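Local coordinates for tubulin-like protein CetZ (Methanosaeta thermophila, PDB 3ZID) that binds GTP, has GTPase activity and is probably involved in the control of archaeal cell shape, at residues S210-L213 with D217-D220; F221-N226 with H302-I307; V75-S80 with G149-Q154. One frame throughout, in Å; residues are numbered along the deposited sequence.

Interaction 1 (S210-L213 with D217-D220); sequences SEML and DLGD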
loop_
_atom_site.group_PDB
_atom_site.type_symbol
_atom_site.label_atom_id
_atom_site.label_comp_id
_atom_site.label_asym_id
_atom_site.label_seq_id
_atom_site.Cartn_x
_atom_site.Cartn_y
_atom_site.Cartn_z
ATOM N N SER A 210 -19.373 9.711 -5.901
ATOM C CA SER A 210 -20.135 10.772 -6.543
ATOM C C SER A 210 -20.873 10.282 -7.781
ATOM O O SER A 210 -21.944 10.771 -8.098
ATOM C CB SER A 210 -19.196 11.922 -6.920
ATOM O OG SER A 210 -18.309 11.529 -7.947
ATOM N N GLU A 211 -20.306 9.310 -8.477
ATOM C CA GLU A 211 -20.945 8.794 -9.676
ATOM C C GLU A 211 -21.829 7.589 -9.357
ATOM O O GLU A 211 -22.321 6.911 -10.259
ATOM C CB GLU A 211 -19.893 8.463 -10.752
ATOM C CG GLU A 211 -18.901 7.353 -10.387
ATOM C CD GLU A 211 -17.979 6.974 -11.548
ATOM O OE1 GLU A 211 -18.114 7.568 -12.640
ATOM O OE2 GLU A 211 -17.116 6.086 -11.368
ATOM N N MET A 212 -22.051 7.341 -8.071
ATOM C CA MET A 212 -22.650 6.082 -7.649
ATOM C C MET A 212 -24.177 6.099 -7.570
ATOM O O MET A 212 -24.769 6.986 -6.980
ATOM C CB MET A 212 -22.039 5.613 -6.321
ATOM C CG MET A 212 -22.605 4.305 -5.817
ATOM S SD MET A 212 -21.591 3.530 -4.535
ATOM C CE MET A 212 -20.290 2.805 -5.542
ATOM N N LEU A 213 -24.803 5.100 -8.178
ATOM C CA LEU A 213 -26.244 4.929 -8.104
ATOM C C LEU A 213 -26.536 3.614 -7.409
ATOM O O LEU A 213 -27.609 3.414 -6.834
ATOM C CB LEU A 213 -26.817 4.911 -9.511
ATOM C CG LEU A 213 -28.324 4.870 -9.690
ATOM C CD1 LEU A 213 -28.972 6.093 -9.046
ATOM C CD2 LEU A 213 -28.642 4.812 -11.172
ATOM N N ASP A 217 -21.662 -0.262 -8.874
ATOM C CA ASP A 217 -20.854 0.723 -9.564
ATOM C C ASP A 217 -19.379 0.587 -9.180
ATOM O O ASP A 217 -18.525 1.243 -9.776
ATOM C CB ASP A 217 -21.340 2.143 -9.277
ATOM C CG ASP A 217 -22.518 2.537 -10.138
ATOM O OD1 ASP A 217 -22.601 2.055 -11.290
ATOM O OD2 ASP A 217 -23.361 3.324 -9.658
ATOM N N LEU A 218 -19.084 -0.244 -8.179
ATOM C CA LEU A 218 -17.689 -0.555 -7.837
ATOM C C LEU A 218 -17.086 -1.554 -8.815
ATOM O O LEU A 218 -15.903 -1.895 -8.719
ATOM C CB LEU A 218 -17.598 -1.140 -6.428
ATOM C CG LEU A 218 -17.854 -0.279 -5.208
ATOM C CD1 LEU A 218 -17.841 -1.165 -3.983
ATOM C CD2 LEU A 218 -16.739 0.749 -5.114
ATOM N N GLY A 219 -17.914 -1.976 -9.768
ATOM C CA GLY A 219 -17.599 -3.001 -10.748
ATOM C C GLY A 219 -16.387 -2.714 -11.601
ATOM O O GLY A 219 -15.510 -3.573 -11.761
ATOM N N ASP A 220 -16.350 -1.507 -12.163
ATOM C CA ASP A 220 -15.244 -1.088 -13.018
ATOM C C ASP A 220 -13.929 -1.026 -12.238
ATOM O O ASP A 220 -12.887 -1.509 -12.692
ATOM C CB ASP A 220 -15.547 0.255 -13.682
ATOM C CG ASP A 220 -16.693 0.167 -14.684
ATOM O OD1 ASP A 220 -17.347 -0.898 -14.766
ATOM O OD2 ASP A 220 -16.939 1.166 -15.391
#
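Leu-213 and Asp-217 meet in the connection that leads from helix 186-210 into helix 219-225. It corresponds to the T7 loop of tubulin and FtsZ, which in those relatives meets the nucleotide of the next subunit. The carboxylate of Asp-217 ties the connection together. Its OD2 accepts the backbone N of Leu-213 at 2.7 Å, and the N-H points almost straight at it (178°). The same oxygen also takes the amide of Ser-214. Two backbone amides therefore share one carboxylate oxygen.

The tight side of the contact is apolar. Met-212 is buried, and its CG lies anti to the backbone N (chi1 -180°). The chain then bends at its last torsion, and the methyl CE sits 3.9 Å from Asp-217 CB. It is equally close to the buried Leu-218, touching it at CG. The side chains of Met-212 and Asp-217 lie alongside, pointing opposite ways.

The other side is loose. Glu-211 is exposed and poorly ordered. Its backbone oxygen makes a slight contact, and its side chain stays farther off. Its acid group stays well away from that of Asp-217. Leu-213 is also exposed; its isobutyl tip turns outward, while its CB remains 3.8 Å from Asp-217 OD2.

Interaction 2 (F221-N226 with H302-I307); sequences FKTVMN and HVFKGI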
loop_
_atom_site.group_PDB
_atom_site.type_symbol
_atom_site.label_atom_id
_atom_site.label_comp_id
_atom_site.label_asym_id
_atom_site.label_seq_id
_atom_site.Cartn_x
_atom_site.Cartn_y
_atom_site.Cartn_z
ATOM N N PHE A 221 -13.999 -0.472 -11.042
ATOM C CA PHE A 221 -12.844 -0.431 -10.160
ATOM C C PHE A 221 -12.342 -1.854 -9.868
ATOM O O PHE A 221 -11.148 -2.146 -10.000
ATOM C CB PHE A 221 -13.204 0.324 -8.882
ATOM C CG PHE A 221 -12.100 0.367 -7.875
ATOM C CD1 PHE A 221 -10.910 1.022 -8.157
ATOM C CD2 PHE A 221 -12.267 -0.207 -6.627
ATOM C CE1 PHE A 221 -9.883 1.064 -7.219
ATOM C CE2 PHE A 221 -11.251 -0.162 -5.682
ATOM C CZ PHE A 221 -10.055 0.468 -5.979
ATOM N N LYS A 222 -13.252 -2.750 -9.506
ATOM C CA LYS A 222 -12.850 -4.128 -9.248
ATOM C C LYS A 222 -12.219 -4.751 -10.478
ATOM O O LYS A 222 -11.230 -5.469 -10.368
ATOM C CB LYS A 222 -14.036 -4.983 -8.800
ATOM C CG LYS A 222 -14.632 -4.598 -7.469
ATOM C CD LYS A 222 -15.921 -5.362 -7.230
ATOM C CE LYS A 222 -15.639 -6.806 -6.847
ATOM N NZ LYS A 222 -14.854 -6.900 -5.588
ATOM N N THR A 223 -12.798 -4.481 -11.644
ATOM C CA THR A 223 -12.287 -5.021 -12.913
ATOM C C THR A 223 -10.821 -4.641 -13.153
ATOM O O THR A 223 -10.016 -5.470 -13.582
ATOM C CB THR A 223 -13.145 -4.536 -14.112
ATOM O OG1 THR A 223 -14.452 -5.128 -14.050
ATOM C CG2 THR A 223 -12.488 -4.893 -15.437
ATOM N N VAL A 224 -10.490 -3.379 -12.908
ATOM C CA VAL A 224 -9.111 -2.914 -12.980
ATOM C C VAL A 224 -8.239 -3.621 -11.931
ATOM O O VAL A 224 -7.232 -4.215 -12.269
ATOM C CB VAL A 224 -9.024 -1.376 -12.809
ATOM C CG1 VAL A 224 -7.577 -0.933 -12.691
ATOM C CG2 VAL A 224 -9.701 -0.679 -13.986
ATOM N N MET A 225 -8.663 -3.603 -10.670
ATOM C CA MET A 225 -7.831 -4.093 -9.570
ATOM C C MET A 225 -7.536 -5.580 -9.681
ATOM O O MET A 225 -6.488 -6.053 -9.241
ATOM C CB MET A 225 -8.507 -3.818 -8.223
ATOM C CG MET A 225 -8.731 -2.336 -7.903
ATOM S SD MET A 225 -7.154 -1.494 -7.712
ATOM C CE MET A 225 -6.597 -2.257 -6.204
ATOM N N ASN A 226 -8.456 -6.314 -10.287
ATOM C CA ASN A 226 -8.299 -7.754 -10.426
ATOM C C ASN A 226 -7.685 -8.173 -11.747
ATOM O O ASN A 226 -7.661 -9.345 -12.074
ATOM C CB ASN A 226 -9.630 -8.459 -10.206
ATOM C CG ASN A 226 -10.074 -8.404 -8.766
ATOM O OD1 ASN A 226 -9.257 -8.519 -7.861
ATOM N ND2 ASN A 226 -11.362 -8.185 -8.544
ATOM N N HIS A 302 -7.189 -1.900 -21.363
ATOM C CA HIS A 302 -8.552 -1.481 -21.062
ATOM C C HIS A 302 -8.549 -0.248 -20.168
ATOM O O HIS A 302 -7.988 -0.276 -19.080
ATOM C CB HIS A 302 -9.297 -2.610 -20.346
ATOM C CG HIS A 302 -9.282 -3.913 -21.086
ATOM N ND1 HIS A 302 -9.940 -4.104 -22.282
ATOM C CD2 HIS A 302 -8.678 -5.092 -20.796
ATOM C CE1 HIS A 302 -9.748 -5.345 -22.695
ATOM N NE2 HIS A 302 -8.984 -5.964 -21.812
ATOM N N VAL A 303 -9.145 0.844 -20.625
ATOM C CA VAL A 303 -9.193 2.055 -19.817
ATOM C C VAL A 303 -10.625 2.488 -19.563
ATOM O O VAL A 303 -11.401 2.637 -20.492
ATOM C CB VAL A 303 -8.458 3.213 -20.506
ATOM C CG1 VAL A 303 -8.479 4.453 -19.611
ATOM C CG2 VAL A 303 -7.029 2.799 -20.858
ATOM N N PHE A 304 -10.974 2.662 -18.298
ATOM C CA PHE A 304 -12.278 3.211 -17.919
ATOM C C PHE A 304 -12.064 4.644 -17.498
ATOM O O PHE A 304 -10.992 5.007 -17.013
ATOM C CB PHE A 304 -12.867 2.462 -16.725
ATOM C CG PHE A 304 -13.082 1.018 -16.967
ATOM C CD1 PHE A 304 -14.213 0.577 -17.626
ATOM C CD2 PHE A 304 -12.141 0.093 -16.553
ATOM C CE1 PHE A 304 -14.413 -0.759 -17.846
ATOM C CE2 PHE A 304 -12.331 -1.248 -16.781
ATOM C CZ PHE A 304 -13.465 -1.674 -17.430
ATOM N N LYS A 305 -13.070 5.476 -17.702
ATOM C CA LYS A 305 -12.929 6.872 -17.364
ATOM C C LYS A 305 -14.119 7.355 -16.599
ATOM O O LYS A 305 -15.221 6.822 -16.744
ATOM C CB LYS A 305 -12.714 7.717 -18.616
ATOM C CG LYS A 305 -13.974 7.965 -19.409
ATOM C CD LYS A 305 -13.624 8.688 -20.691
ATOM C CE LYS A 305 -14.864 9.255 -21.354
ATOM N NZ LYS A 305 -15.478 10.264 -20.464
ATOM N N GLY A 306 -13.874 8.331 -15.740
ATOM C CA GLY A 306 -14.920 8.965 -14.975
ATOM C C GLY A 306 -14.660 10.461 -14.949
ATOM O O GLY A 306 -13.526 10.897 -14.844
ATOM N N ILE A 307 -15.716 11.250 -15.060
ATOM C CA ILE A 307 -15.588 12.684 -14.901
ATOM C C ILE A 307 -16.380 13.106 -13.667
ATOM O O ILE A 307 -17.510 12.663 -13.472
ATOM C CB ILE A 307 -16.040 13.415 -16.165
ATOM C CG1 ILE A 307 -15.466 12.701 -17.387
ATOM C CG2 ILE A 307 -15.526 14.809 -16.180
ATOM C CD1 ILE A 307 -16.139 13.069 -18.688
#
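Val-224 and Phe-304 join helix 219-225 to strand 302-309, an outermost strand of the four-stranded mixed sheet. This is helix-on-sheet packing in the tubulin/FtsZ fold. Phe-221 and Met-225 of the same helix touch Val-138 of the GTPase-domain sheet and Val-319 of strand 315-322, so the helix lies between the two sheets. Segment 221-226 holds the last turn of the helix and the residue after it. Met-225 N bonds to Phe-221 O, and Asn-226 N bonds to Lys-222 O. Asn-226 is the first residue to leave the helical conformation. Segment 302-307 is extended throughout. Its His-302, Phe-304 and Gly-306 are backbone-bonded to the neighbouring strand 270-279. The two backbones stay apart: the closest pair of CA atoms, in Val-224 and His-302, is separated by 8.2 Å. Side chains alone bridge the gap.

Phe-304 is the residue that reaches across. Its CB points toward the helix, and the ring carries nearly all of the contact on the strand side. Val-224 comes to the edge of this ring, near its plane. Its CG2 lies 3.6 Å from Phe-304 CD2. That methyl is the branch beside the backbone N, anti to the carbonyl carbon. Val-224 is buried, and its side chain also touches Val-319 and Ser-321 of strand 315-322. It thus packs against two strands of the sheet.

Thr-223 approaches the ring obliquely, its side chain roughly perpendicular to that of Phe-304. It offers its methyl group, while its hydroxyl OG1 is hydrogen-bonded to the carbonyl of Gly-219, one turn back in the helix. The backbone oxygen of Thr-223 accepts a bond from Arg-272, a further link from the helix to the sheet. On the ring, Thr-223 CG2 lies 3.9 Å from both Phe-304 CE2 and Phe-304 CZ.

Interaction 3 (V75-S80 with G149-Q154); sequences VGANRS and GTIYLQ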
loop_
_atom_site.group_PDB
_atom_site.type_symbol
_atom_site.label_atom_id
_atom_site.label_comp_id
_atom_site.label_asym_id
_atom_site.label_seq_id
_atom_site.Cartn_x
_atom_site.Cartn_y
_atom_site.Cartn_z
ATOM N N VAL A 75 5.996 -7.683 19.418
ATOM C CA VAL A 75 6.049 -8.337 18.119
ATOM C C VAL A 75 7.336 -7.981 17.369
ATOM O O VAL A 75 7.992 -8.850 16.799
ATOM C CB VAL A 75 4.809 -8.003 17.260
ATOM C CG1 VAL A 75 5.007 -8.487 15.839
ATOM C CG2 VAL A 75 3.573 -8.632 17.871
ATOM N N GLY A 76 7.715 -6.708 17.416
ATOM C CA GLY A 76 8.864 -6.228 16.683
ATOM C C GLY A 76 8.718 -6.461 15.192
ATOM O O GLY A 76 7.679 -6.180 14.617
ATOM N N ALA A 77 9.751 -7.003 14.560
ATOM C CA ALA A 77 9.657 -7.297 13.130
ATOM C C ALA A 77 9.477 -8.795 12.897
ATOM O O ALA A 77 9.679 -9.294 11.787
ATOM C CB ALA A 77 10.886 -6.778 12.393
ATOM N N ASN A 78 9.076 -9.501 13.950
ATOM C CA ASN A 78 8.886 -10.946 13.891
ATOM C C ASN A 78 7.492 -11.332 13.424
ATOM O O ASN A 78 6.538 -11.264 14.192
ATOM C CB ASN A 78 9.165 -11.554 15.267
ATOM C CG ASN A 78 9.227 -13.079 15.250
ATOM O OD1 ASN A 78 8.618 -13.750 14.415
ATOM N ND2 ASN A 78 9.976 -13.629 16.189
ATOM N N ARG A 79 7.378 -11.741 12.165
ATOM C CA ARG A 79 6.075 -12.077 11.593
ATOM C C ARG A 79 5.439 -13.301 12.246
ATOM O O ARG A 79 4.213 -13.391 12.324
ATOM C CB ARG A 79 6.189 -12.241 10.075
ATOM C CG ARG A 79 6.465 -10.882 9.405
ATOM C CD ARG A 79 6.598 -10.944 7.890
ATOM N NE ARG A 79 5.965 -12.106 7.262
ATOM C CZ ARG A 79 4.709 -12.151 6.837
ATOM N NH1 ARG A 79 3.909 -11.106 6.987
ATOM N NH2 ARG A 79 4.253 -13.247 6.263
ATOM N N SER A 80 6.261 -14.230 12.736
ATOM C CA SER A 80 5.714 -15.400 13.418
ATOM C C SER A 80 4.964 -14.973 14.667
ATOM O O SER A 80 3.838 -15.416 14.916
ATOM C CB SER A 80 6.814 -16.408 13.793
ATOM O OG SER A 80 7.129 -17.279 12.716
ATOM N N GLY A 149 17.046 -2.857 6.312
ATOM C CA GLY A 149 17.711 -4.097 6.652
ATOM C C GLY A 149 17.186 -5.388 6.058
ATOM O O GLY A 149 16.156 -5.441 5.387
ATOM N N THR A 150 17.920 -6.449 6.358
ATOM C CA THR A 150 17.636 -7.790 5.889
ATOM C C THR A 150 16.256 -8.297 6.272
ATOM O O THR A 150 15.570 -8.899 5.454
ATOM C CB THR A 150 18.672 -8.772 6.469
ATOM O OG1 THR A 150 19.993 -8.298 6.182
ATOM C CG2 THR A 150 18.479 -10.164 5.900
ATOM N N ILE A 151 15.877 -8.080 7.529
ATOM C CA ILE A 151 14.587 -8.520 8.039
ATOM C C ILE A 151 13.435 -7.826 7.325
ATOM O O ILE A 151 12.431 -8.448 6.989
ATOM C CB ILE A 151 14.471 -8.290 9.554
ATOM C CG1 ILE A 151 15.397 -9.260 10.279
ATOM C CG2 ILE A 151 13.056 -8.562 10.033
ATOM C CD1 ILE A 151 15.083 -10.731 9.981
ATOM N N TYR A 152 13.591 -6.533 7.104
ATOM C CA TYR A 152 12.584 -5.764 6.397
ATOM C C TYR A 152 12.349 -6.336 4.992
ATOM O O TYR A 152 11.197 -6.526 4.566
ATOM C CB TYR A 152 13.000 -4.296 6.348
ATOM C CG TYR A 152 12.671 -3.551 7.625
ATOM C CD1 TYR A 152 11.937 -4.159 8.643
ATOM C CD2 TYR A 152 13.125 -2.255 7.835
ATOM C CE1 TYR A 152 11.636 -3.482 9.823
ATOM C CE2 TYR A 152 12.834 -1.571 9.013
ATOM C CZ TYR A 152 12.093 -2.193 10.002
ATOM O OH TYR A 152 11.808 -1.513 11.167
ATOM N N LEU A 153 13.436 -6.636 4.286
ATOM C CA LEU A 153 13.316 -7.184 2.939
ATOM C C LEU A 153 12.702 -8.576 2.927
ATOM O O LEU A 153 11.897 -8.900 2.056
ATOM C CB LEU A 153 14.657 -7.191 2.217
ATOM C CG LEU A 153 15.360 -5.848 2.086
ATOM C CD1 LEU A 153 16.680 -6.028 1.350
ATOM C CD2 LEU A 153 14.464 -4.868 1.353
ATOM N N GLN A 154 13.087 -9.398 3.892
ATOM C CA GLN A 154 12.556 -10.749 3.987
ATOM C C GLN A 154 11.083 -10.769 4.303
ATOM O O GLN A 154 10.329 -11.528 3.709
ATOM C CB GLN A 154 13.273 -11.548 5.068
ATOM C CG GLN A 154 14.732 -11.803 4.855
ATOM C CD GLN A 154 15.298 -12.601 6.006
ATOM O OE1 GLN A 154 14.553 -13.040 6.888
ATOM N NE2 GLN A 154 16.616 -12.774 6.026
#
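Ala-77 meets Ile-151 and Tyr-152 where a nucleotide-pocket loop faces the start of helix 150-165 in the GTPase domain. The direct contact is apolar and small. Ala-77 CB points toward the helix and lies 3.7 Å from Ile-151 CG2. This methyl is the branch anti to the backbone N of Ile-151. The ring of Tyr-152 is a looser neighbour, with CE1 4.2 Å from Ala-77 CB and an oblique approach.

Polar bonds shape segment 75-80 and link it to the helix. Val-75 to Asn-78 form a type II' beta turn, closed by Asn-78 N to Val-75 O at 3.1 Å. Gly-76 in this turn has positive phi and touches the bound GDP. Asn-78 is the N-cap of helix 79-98. Its OD1 accepts a weak bond from Ser-80 N at 2.9 Å, with an N-H...O angle of 122°, and another bond from Lys-81 N. The carbonyl of Ala-77 is held by Asn-155 in the facing helix.

The Tyr-152 side chain also lies close to GDP and to the GTP-binding Glu-148. Arg-79 forms a salt bridge with Glu-162, so helix 79-98 is tied further along helix 150-165, while Leu-153 packs against the long helix 326-369.

How the interactions relate
From the N terminus, interaction 3 comes first. It closes a long loop from 75-80 to 149-154 and brings together the starts of helices 79-98 and 150-165 beside the nucleotide. Interaction 1 follows with a short loop, only three residues between its segments, at the entry to helix 219-225. Interaction 2 starts from that helix and closes a loop of 75 residues on strand 302-309. The three loops follow in series; none nests or crosses. Interactions 1 and 2 touch, through Asp-220 and Phe-304, and share helix 219-225. Interaction 3 lies on the opposite side of the chain's centre, its centre about 34 Å from that of interaction 2.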